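Local coordinates for protein-L-isoaspartate O-methyltransferase beta-aspartate methyltransferase (PDB 2PBF) that probably starts the repair of damaged proteins by transferring a methyl group from S-adenosyl-L-methionine to the carboxylate of L-isoaspartyl residues, at residues E17-K20 with I24-D27; A84-S89 with Y93-M98; E155-L160 with L179-A184. All coordinates share one frame; numbering follows the deposited sequence.

Contact 1. Residues E17-K20 with I24-D27; sequences ENLK and IIDD
The flat carbonyl group of L19 receives I24 and I25 from two directions. I24 N comes in close to the carbonyl plane, only 22° from it, and donates to L19 O at 2.7 Å. I25 N stands over a face of the same group, 72° out of its plane. Its bond to L19 O is longer, at 3.2 Å. Two donors thus grip one oxygen, and only the first approaches it in the usual way. The bond from I24 spans five residues and ends the helical pattern of helix 12-21. With the apolar pairing of L19 and I24, it is consistent with a Schellman-type helix C-terminus, where the chain leaves the helix and turns back against its last turn.

Apolar contacts from both isoleucines to L19 back up the turn. L19 CD2 meets I24 CD1 at 3.8 Å. L19 CB meets I25 CD1, also at 3.8 Å, so the two isoleucines reach different parts of one leucine. L19 and I24 also pack on helix 64-74, at P64, H65 and A68, while I25 packs on V30 and Y31 of helix 28-35. D27 caps the start of helix 28-35 through OD2, which accepts from V30 N. The turn therefore joins helix 12-21 to the two helices that follow.

K20 crosses I25 at an angle, touching it with CG. Its chain bends at chi3 (78°) and carries NZ back toward E17, where the ion pair with E17 OE1 is long, at 3.7 Å; K20 also makes a cation-pi contact with Y31. Nearer the backbone, K20 CG rests 3.6 Å from I25 CG2, and K20 CA points its hydrogen at I25 O from 3.4 Å.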
loop_
_atom_site.group_PDB
_atom_site.type_symbol
_atom_site.label_atom_id
_atom_site.label_comp_id
_atom_site.label_asym_id
_atom_site.label_seq_id
_atom_site.Cartn_x
_atom_site.Cartn_y
_atom_site.Cartn_z
ATOM N N GLU A 17 5.682 17.655 -7.424
ATOM C CA GLU A 17 6.125 18.995 -7.064
ATOM C C GLU A 17 5.063 19.799 -6.320
ATOM O O GLU A 17 5.406 20.571 -5.442
ATOM C CB GLU A 17 6.581 19.738 -8.325
ATOM C CG GLU A 17 7.927 19.271 -8.845
ATOM C CD GLU A 17 9.059 19.540 -7.848
ATOM O OE1 GLU A 17 10.202 19.081 -8.108
ATOM O OE2 GLU A 17 8.809 20.222 -6.817
ATOM N N ASN A 18 3.784 19.617 -6.671
ATOM C CA ASN A 18 2.661 20.266 -5.969
ATOM C C ASN A 18 2.499 19.760 -4.534
ATOM O O ASN A 18 2.334 20.557 -3.609
ATOM C CB ASN A 18 1.341 20.146 -6.766
ATOM C CG ASN A 18 0.090 20.464 -5.918
ATOM O OD1 ASN A 18 -0.593 19.555 -5.421
ATOM N ND2 ASN A 18 -0.207 21.747 -5.753
ATOM N N LEU A 19 2.578 18.442 -4.350
ATOM C CA LEU A 19 2.606 17.828 -3.013
ATOM C C LEU A 19 3.792 18.288 -2.151
ATOM O O LEU A 19 3.639 18.499 -0.947
ATOM C CB LEU A 19 2.577 16.291 -3.115
ATOM C CG LEU A 19 1.396 15.644 -3.857
ATOM C CD1 LEU A 19 1.392 14.110 -3.725
ATOM C CD2 LEU A 19 0.074 16.234 -3.387
ATOM N N LYS A 20 4.966 18.442 -2.761
ATOM C CA LYS A 20 6.121 19.000 -2.063
ATOM C C LYS A 20 5.892 20.432 -1.602
ATOM O O LYS A 20 6.099 20.724 -0.428
ATOM C CB LYS A 20 7.376 18.924 -2.916
ATOM C CG LYS A 20 8.324 17.816 -2.495
ATOM C CD LYS A 20 9.394 17.561 -3.560
ATOM C CE LYS A 20 10.496 18.606 -3.527
ATOM N NZ LYS A 20 11.427 18.453 -4.680
ATOM N N ILE A 24 3.258 17.902 1.628
ATOM C CA ILE A 24 2.686 16.556 1.717
ATOM C C ILE A 24 3.811 15.546 1.498
ATOM O O ILE A 24 3.898 14.535 2.187
ATOM C CB ILE A 24 1.514 16.377 0.707
ATOM C CG1 ILE A 24 0.314 17.191 1.187
ATOM C CG2 ILE A 24 1.138 14.897 0.520
ATOM C CD1 ILE A 24 -0.554 17.731 0.086
ATOM N N ILE A 25 4.673 15.849 0.540
ATOM C CA ILE A 25 5.942 15.159 0.399
ATOM C C ILE A 25 7.013 16.027 1.051
ATOM O O ILE A 25 7.186 17.188 0.649
ATOM C CB ILE A 25 6.267 14.881 -1.087
ATOM C CG1 ILE A 25 5.305 13.825 -1.642
ATOM C CG2 ILE A 25 7.729 14.452 -1.265
ATOM C CD1 ILE A 25 5.314 13.718 -3.135
ATOM N N ASP A 26 7.668 15.472 2.084
ATOM C CA ASP A 26 8.827 16.075 2.774
ATOM C C ASP A 26 9.961 15.024 2.939
ATOM O O ASP A 26 10.559 14.884 4.006
ATOM C CB ASP A 26 8.417 16.654 4.143
ATOM C CG ASP A 26 7.729 15.613 5.055
ATOM O OD1 ASP A 26 8.094 14.415 5.015
ATOM O OD2 ASP A 26 6.817 15.997 5.822
ATOM N N ASP A 27 10.240 14.290 1.865
ATOM C CA ASP A 27 11.173 13.188 1.891
ATOM C C ASP A 27 11.579 12.915 0.445
ATOM O O ASP A 27 10.731 12.801 -0.451
ATOM C CB ASP A 27 10.509 11.965 2.544
ATOM C CG ASP A 27 11.484 10.825 2.828
ATOM O OD1 ASP A 27 11.675 10.476 4.007
ATOM O OD2 ASP A 27 12.025 10.247 1.871
#

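Contact 2. Residues A84-S89 with Y93-M98; sequences AIDVGS and YLTVCM. With SAH (S-adenosyl-L-homocysteine), chain C.
Y93 begins helix 93-101, with three residues between it and S89; Y93 N is only loosely near S89 O, at 4.2 Å. Its hydroxyl is bonded to V37 O, and its ring stacks with H67. L94 faces the strand with CB, 3.9 Å from D86 OD2. L94 N donates to a water at 3.0 Å. The same water donates to D86 OD2 and S89 O and accepts from the amino N of S-adenosyl-L-homocysteine, so four groups hold it. T95 gives the direct polar bond: T95 OG1 donates to D86 OD2 at 2.7 Å, on the anti lone pair. OG1 lies beside its own backbone N, with chi1 at -29°, away from the staggered values, and also touches S89 CB.

Strand 83-87, helix 93-101 and strand 111-116 form a beta-alpha-beta unit of the Rossmann-like methyltransferase fold. The loop between the first strand and the helix is its glycine-rich cofactor loop. There G88 CA is 3.2 Å from the ribose O4' of the ligand. The other carboxylate oxygen, D86 OD1, is bonded to H167 ND1.

Further along, M98 stretches out beyond CG toward the strand. M98 SD packs against A84 CB at 3.8 Å, and M98 CE lies 3.9 Å from I85 O.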
loop_
_atom_site.group_PDB
_atom_site.type_symbol
_atom_site.label_atom_id
_atom_site.label_comp_id
_atom_site.label_asym_id
_atom_site.label_seq_id
_atom_site.Cartn_x
_atom_site.Cartn_y
_atom_site.Cartn_z
ATOM N N ALA A 84 7.273 -6.762 2.535
ATOM C CA ALA A 84 6.139 -5.817 2.636
ATOM C C ALA A 84 4.858 -6.470 2.106
ATOM O O ALA A 84 4.896 -7.324 1.217
ATOM C CB ALA A 84 6.438 -4.549 1.839
ATOM N N ILE A 85 3.722 -6.088 2.682
ATOM C CA ILE A 85 2.422 -6.538 2.198
ATOM C C ILE A 85 1.497 -5.323 2.095
ATOM O O ILE A 85 1.459 -4.476 2.996
ATOM C CB ILE A 85 1.819 -7.723 3.052
ATOM C CG1 ILE A 85 0.429 -8.130 2.549
ATOM C CG2 ILE A 85 1.831 -7.414 4.579
ATOM C CD1 ILE A 85 -0.050 -9.469 3.145
ATOM N N ASP A 86 0.806 -5.232 0.966
ATOM C CA ASP A 86 -0.136 -4.154 0.704
ATOM C C ASP A 86 -1.498 -4.789 0.761
ATOM O O ASP A 86 -1.878 -5.576 -0.133
ATOM C CB ASP A 86 0.125 -3.537 -0.672
ATOM C CG ASP A 86 -0.759 -2.348 -0.978
ATOM O OD1 ASP A 86 -1.366 -1.768 -0.062
ATOM O OD2 ASP A 86 -0.833 -1.960 -2.172
ATOM N N VAL A 87 -2.222 -4.466 1.823
ATOM C CA VAL A 87 -3.528 -5.044 2.042
ATOM C C VAL A 87 -4.593 -4.124 1.437
ATOM O O VAL A 87 -4.826 -3.032 1.944
ATOM C CB VAL A 87 -3.822 -5.230 3.557
ATOM C CG1 VAL A 87 -5.262 -5.805 3.758
ATOM C CG2 VAL A 87 -2.754 -6.137 4.219
ATOM N N GLY A 88 -5.240 -4.589 0.368
ATOM C CA GLY A 88 -6.235 -3.792 -0.357
ATOM C C GLY A 88 -5.507 -3.090 -1.469
ATOM O O GLY A 88 -5.541 -1.853 -1.579
ATOM N N SER A 89 -4.826 -3.874 -2.303
ATOM C CA SER A 89 -3.851 -3.306 -3.214
ATOM C C SER A 89 -4.505 -2.460 -4.325
ATOM O O SER A 89 -3.860 -1.564 -4.868
ATOM C CB SER A 89 -2.897 -4.395 -3.757
ATOM O OG SER A 89 -3.617 -5.503 -4.286
ATOM N N TYR A 93 -1.156 0.668 -7.246
ATOM C CA TYR A 93 -0.264 1.847 -7.266
ATOM C C TYR A 93 0.794 1.748 -6.163
ATOM O O TYR A 93 2.025 1.805 -6.406
ATOM C CB TYR A 93 -1.037 3.207 -7.173
ATOM C CG TYR A 93 -0.027 4.339 -7.276
ATOM C CD1 TYR A 93 0.402 4.788 -8.539
ATOM C CD2 TYR A 93 0.596 4.866 -6.131
ATOM C CE1 TYR A 93 1.379 5.772 -8.659
ATOM C CE2 TYR A 93 1.569 5.855 -6.242
ATOM C CZ TYR A 93 1.956 6.302 -7.515
ATOM O OH TYR A 93 2.942 7.262 -7.662
ATOM N N LEU A 94 0.311 1.552 -4.948
ATOM C CA LEU A 94 1.193 1.531 -3.792
ATOM C C LEU A 94 2.063 0.271 -3.735
ATOM O O LEU A 94 3.197 0.324 -3.244
ATOM C CB LEU A 94 0.422 1.760 -2.482
ATOM C CG LEU A 94 1.304 2.361 -1.371
ATOM C CD1 LEU A 94 1.677 3.841 -1.602
ATOM C CD2 LEU A 94 0.565 2.245 -0.131
ATOM N N THR A 95 1.535 -0.843 -4.246
ATOM C CA THR A 95 2.292 -2.087 -4.315
ATOM C C THR A 95 3.544 -1.962 -5.182
ATOM O O THR A 95 4.618 -2.395 -4.782
ATOM C CB THR A 95 1.420 -3.280 -4.833
ATOM O OG1 THR A 95 0.061 -3.064 -4.471
ATOM C CG2 THR A 95 1.887 -4.562 -4.203
ATOM N N VAL A 96 3.390 -1.367 -6.355
ATOM C CA VAL A 96 4.514 -1.028 -7.235
ATOM C C VAL A 96 5.494 -0.046 -6.566
ATOM O O VAL A 96 6.711 -0.215 -6.660
ATOM C CB VAL A 96 3.992 -0.515 -8.600
ATOM C CG1 VAL A 96 5.136 -0.111 -9.525
ATOM C CG2 VAL A 96 3.148 -1.598 -9.257
ATOM N N CYS A 97 4.973 0.958 -5.875
ATOM C CA CYS A 97 5.821 1.845 -5.089
ATOM C C CYS A 97 6.681 1.014 -4.120
ATOM O O CYS A 97 7.889 1.215 -4.035
ATOM C CB CYS A 97 4.982 2.929 -4.359
ATOM S SG CYS A 97 4.464 4.349 -5.393
ATOM N N MET A 98 6.080 0.053 -3.426
ATOM C CA MET A 98 6.861 -0.817 -2.547
ATOM C C MET A 98 7.911 -1.661 -3.286
ATOM O O MET A 98 9.043 -1.772 -2.818
ATOM C CB MET A 98 5.959 -1.745 -1.740
ATOM C CG MET A 98 5.072 -1.086 -0.703
ATOM S SD MET A 98 3.968 -2.378 -0.064
ATOM C CE MET A 98 3.227 -1.458 1.256
HETATM N N SAH C . -4.023 1.186 -2.226
HETATM C CA SAH C . -5.238 1.165 -3.081
HETATM C CB SAH C . -6.449 1.426 -2.222
HETATM C CG SAH C . -7.688 0.946 -2.965
HETATM S SD SAH C . -9.179 1.206 -2.000
HETATM C C SAH C . -5.177 2.151 -4.252
HETATM O O SAH C . -4.783 3.301 -4.042
HETATM O OXT SAH C . -5.514 1.807 -5.413
HETATM C "C5'" SAH C . -8.972 -0.207 -0.889
HETATM C "C4'" SAH C . -9.000 -1.588 -1.545
HETATM O "O4'" SAH C . -9.147 -2.524 -0.514
HETATM C "C3'" SAH C . -10.127 -1.866 -2.530
HETATM O "O3'" SAH C . -9.568 -2.204 -3.789
HETATM C "C2'" SAH C . -10.902 -3.021 -1.914
HETATM O "O2'" SAH C . -11.381 -3.926 -2.884
HETATM C "C1'" SAH C . -9.847 -3.647 -1.026
HETATM N N9 SAH C . -10.352 -4.409 0.138
HETATM C C8 SAH C . -11.425 -4.081 0.917
HETATM N N7 SAH C . -11.520 -4.999 1.906
HETATM C C5 SAH C . -10.545 -5.924 1.762
HETATM C C6 SAH C . -10.214 -7.082 2.475
HETATM N N6 SAH C . -10.901 -7.490 3.534
HETATM N N1 SAH C . -9.121 -7.816 2.093
HETATM C C2 SAH C . -8.380 -7.428 0.993
HETATM N N3 SAH C . -8.737 -6.297 0.301
HETATM C C4 SAH C . -9.800 -5.550 0.668
HETATM O O HOH W 1 -1.935 -0.032 -3.752
#

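Contact 3. Residues E155-L160 with L179-A184; sequences EEKKEL and LVDLLA
K157 NZ donates to D181 OD2 at 2.6 Å, a short salt bridge. The ammonium group comes to the anti side of the oxygen, the side away from the other carboxylate oxygen. It sits 22° out of the carboxylate plane. The pair ties helix 154-160 to helix 177-182. These helices stand before and after strand 163-168 in the Rossmann-like methyltransferase fold. Helix 177-182 is the connecting helix of the beta-alpha-beta crossover from strand 163-168 to the parallel strand 187-195.

The lysine reaches across with a nearly extended chain. CG is anti to the backbone N (chi1 -179°), and the chain bends only at chi3. This brings the aliphatic end along as well: K157 CE lies 3.8 Å from D181 CB. Both residues are partly exposed, so the bridge probably lies near solvent.

Apolar packing continues beside the bridge. L182 is buried and turns both methyls to helix 154-160. L182 CD1 meets L160 CD1 at 4.1 Å. L182 CD2 sits 4.0 Å from K157 O and also meets the side chain of L160. One leucine thus covers the face between K157 and L160, one helical turn apart.

L160 and L182 also have ties to the central sheet. L160 O accepts from R83 NH1, from the first residue of strand 83-87. L182 packs on I166, and its backbone is bonded to that of F163; both belong to strand 163-168. V180 O and L183 O both accept from K206 NZ, so one lysine bonds to two carbonyls of this segment. L160 meets L182 near the backbone too, where L160 CB lies 4.1 Å from L182 CD2.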
loop_
_atom_site.group_PDB
_atom_site.type_symbol
_atom_site.label_atom_id
_atom_site.label_comp_id
_atom_site.label_asym_id
_atom_site.label_seq_id
_atom_site.Cartn_x
_atom_site.Cartn_y
_atom_site.Cartn_z
ATOM N N GLU A 155 -2.747 -22.135 7.977
ATOM C CA GLU A 155 -1.773 -22.666 7.015
ATOM C C GLU A 155 -1.143 -21.555 6.187
ATOM O O GLU A 155 0.076 -21.357 6.233
ATOM C CB GLU A 155 -2.408 -23.732 6.104
ATOM C CG GLU A 155 -2.879 -24.973 6.834
ATOM N N GLU A 156 -1.972 -20.810 5.461
ATOM C CA GLU A 156 -1.475 -19.666 4.691
ATOM C C GLU A 156 -0.851 -18.609 5.574
ATOM O O GLU A 156 0.139 -18.017 5.191
ATOM C CB GLU A 156 -2.544 -19.065 3.785
ATOM C CG GLU A 156 -3.937 -19.090 4.334
ATOM C CD GLU A 156 -4.947 -19.490 3.285
ATOM O OE1 GLU A 156 -4.553 -20.229 2.358
ATOM O OE2 GLU A 156 -6.126 -19.069 3.388
ATOM N N LYS A 157 -1.407 -18.409 6.771
ATOM C CA LYS A 157 -0.820 -17.489 7.748
ATOM C C LYS A 157 0.643 -17.817 8.053
ATOM O O LYS A 157 1.503 -16.914 8.045
ATOM C CB LYS A 157 -1.648 -17.450 9.033
ATOM C CG LYS A 157 -1.138 -16.501 10.112
ATOM C CD LYS A 157 -2.098 -16.515 11.305
ATOM C CE LYS A 157 -1.373 -16.334 12.639
ATOM N NZ LYS A 157 -2.289 -15.810 13.719
ATOM N N LYS A 158 0.915 -19.095 8.341
ATOM C CA LYS A 158 2.282 -19.584 8.587
ATOM C C LYS A 158 3.134 -19.378 7.333
ATOM O O LYS A 158 4.269 -18.907 7.399
ATOM C CB LYS A 158 2.264 -21.066 8.982
ATOM C CG LYS A 158 3.658 -21.675 9.246
ATOM C CD LYS A 158 3.604 -23.188 9.485
ATOM C CE LYS A 158 5.013 -23.797 9.505
ATOM N NZ LYS A 158 5.003 -25.294 9.309
ATOM N N GLU A 159 2.546 -19.719 6.192
ATOM C CA GLU A 159 3.202 -19.658 4.893
ATOM C C GLU A 159 3.610 -18.252 4.460
ATOM O O GLU A 159 4.640 -18.080 3.807
ATOM C CB GLU A 159 2.265 -20.272 3.859
ATOM C CG GLU A 159 2.817 -20.359 2.468
ATOM C CD GLU A 159 1.710 -20.419 1.418
ATOM O OE1 GLU A 159 0.673 -21.103 1.656
ATOM O OE2 GLU A 159 1.893 -19.769 0.359
ATOM N N LEU A 160 2.803 -17.246 4.808
ATOM C CA LEU A 160 3.109 -15.854 4.463
ATOM C C LEU A 160 4.348 -15.352 5.190
ATOM O O LEU A 160 5.051 -14.481 4.698
ATOM C CB LEU A 160 1.930 -14.937 4.803
ATOM C CG LEU A 160 0.798 -14.737 3.801
ATOM C CD1 LEU A 160 -0.396 -14.106 4.493
ATOM C CD2 LEU A 160 1.230 -13.877 2.608
ATOM N N LEU A 179 -3.144 -9.160 11.153
ATOM C CA LEU A 179 -2.163 -8.167 10.743
ATOM C C LEU A 179 -1.133 -7.994 11.848
ATOM O O LEU A 179 0.054 -7.868 11.570
ATOM C CB LEU A 179 -2.819 -6.852 10.280
ATOM C CG LEU A 179 -3.755 -6.991 9.057
ATOM C CD1 LEU A 179 -4.503 -5.729 8.728
ATOM C CD2 LEU A 179 -3.030 -7.472 7.826
ATOM N N VAL A 180 -1.578 -8.049 13.105
ATOM C CA VAL A 180 -0.648 -8.049 14.249
ATOM C C VAL A 180 0.270 -9.276 14.240
ATOM O O VAL A 180 1.446 -9.189 14.600
ATOM C CB VAL A 180 -1.396 -7.909 15.620
ATOM C CG1 VAL A 180 -0.493 -8.266 16.810
ATOM C CG2 VAL A 180 -1.933 -6.517 15.773
ATOM N N ASP A 181 -0.265 -10.421 13.840
ATOM C CA ASP A 181 0.550 -11.645 13.799
ATOM C C ASP A 181 1.477 -11.721 12.600
ATOM O O ASP A 181 2.482 -12.418 12.633
ATOM C CB ASP A 181 -0.348 -12.886 13.855
ATOM C CG ASP A 181 -1.049 -13.029 15.199
ATOM O OD1 ASP A 181 -0.623 -12.363 16.174
ATOM O OD2 ASP A 181 -2.024 -13.788 15.267
ATOM N N LEU A 182 1.130 -11.006 11.539
ATOM C CA LEU A 182 1.916 -11.012 10.311
ATOM C C LEU A 182 3.098 -10.079 10.452
ATOM O O LEU A 182 4.001 -10.101 9.646
ATOM C CB LEU A 182 1.042 -10.645 9.109
ATOM C CG LEU A 182 0.082 -11.709 8.561
ATOM C CD1 LEU A 182 -0.609 -11.186 7.321
ATOM C CD2 LEU A 182 0.767 -13.036 8.245
ATOM N N LEU A 183 3.095 -9.289 11.518
ATOM C CA LEU A 183 4.053 -8.232 11.717
ATOM C C LEU A 183 5.369 -8.736 12.319
ATOM O O LEU A 183 5.370 -9.421 13.344
ATOM C CB LEU A 183 3.405 -7.157 12.599
ATOM C CG LEU A 183 4.040 -5.777 12.762
ATOM C CD1 LEU A 183 4.183 -5.087 11.402
ATOM C CD2 LEU A 183 3.201 -4.944 13.720
ATOM N N ALA A 184 6.486 -8.373 11.686
ATOM C CA ALA A 184 7.822 -8.713 12.181
ATOM C C ALA A 184 8.297 -7.792 13.307
ATOM O O ALA A 184 7.811 -6.661 13.474
ATOM C CB ALA A 184 8.854 -8.713 11.029
#

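In the fold
The contacts follow one another along the chain without overlap. Contact 1 lies among the N-terminal helices, contact 2 at the core, and contact 3 between the helices on either side of strand 163-168 in the chain. Contacts 1 and 3 are on opposite sides of the chain's centre, with their centres about 33 Å apart. Contact 2 is about 20 Å from contact 1 and about 17 Å from contact 3, centre to centre. Only contacts 2 and 3 touch, where V87 CG2 meets L179 CD2 at 3.9 Å. Strand 163-168 also links them: I85 bonds to its backbone, and L182 packs on its I166. Contact 2 borders the S-adenosyl-L-homocysteine directly, whereas neither L19 nor L182 reaches it.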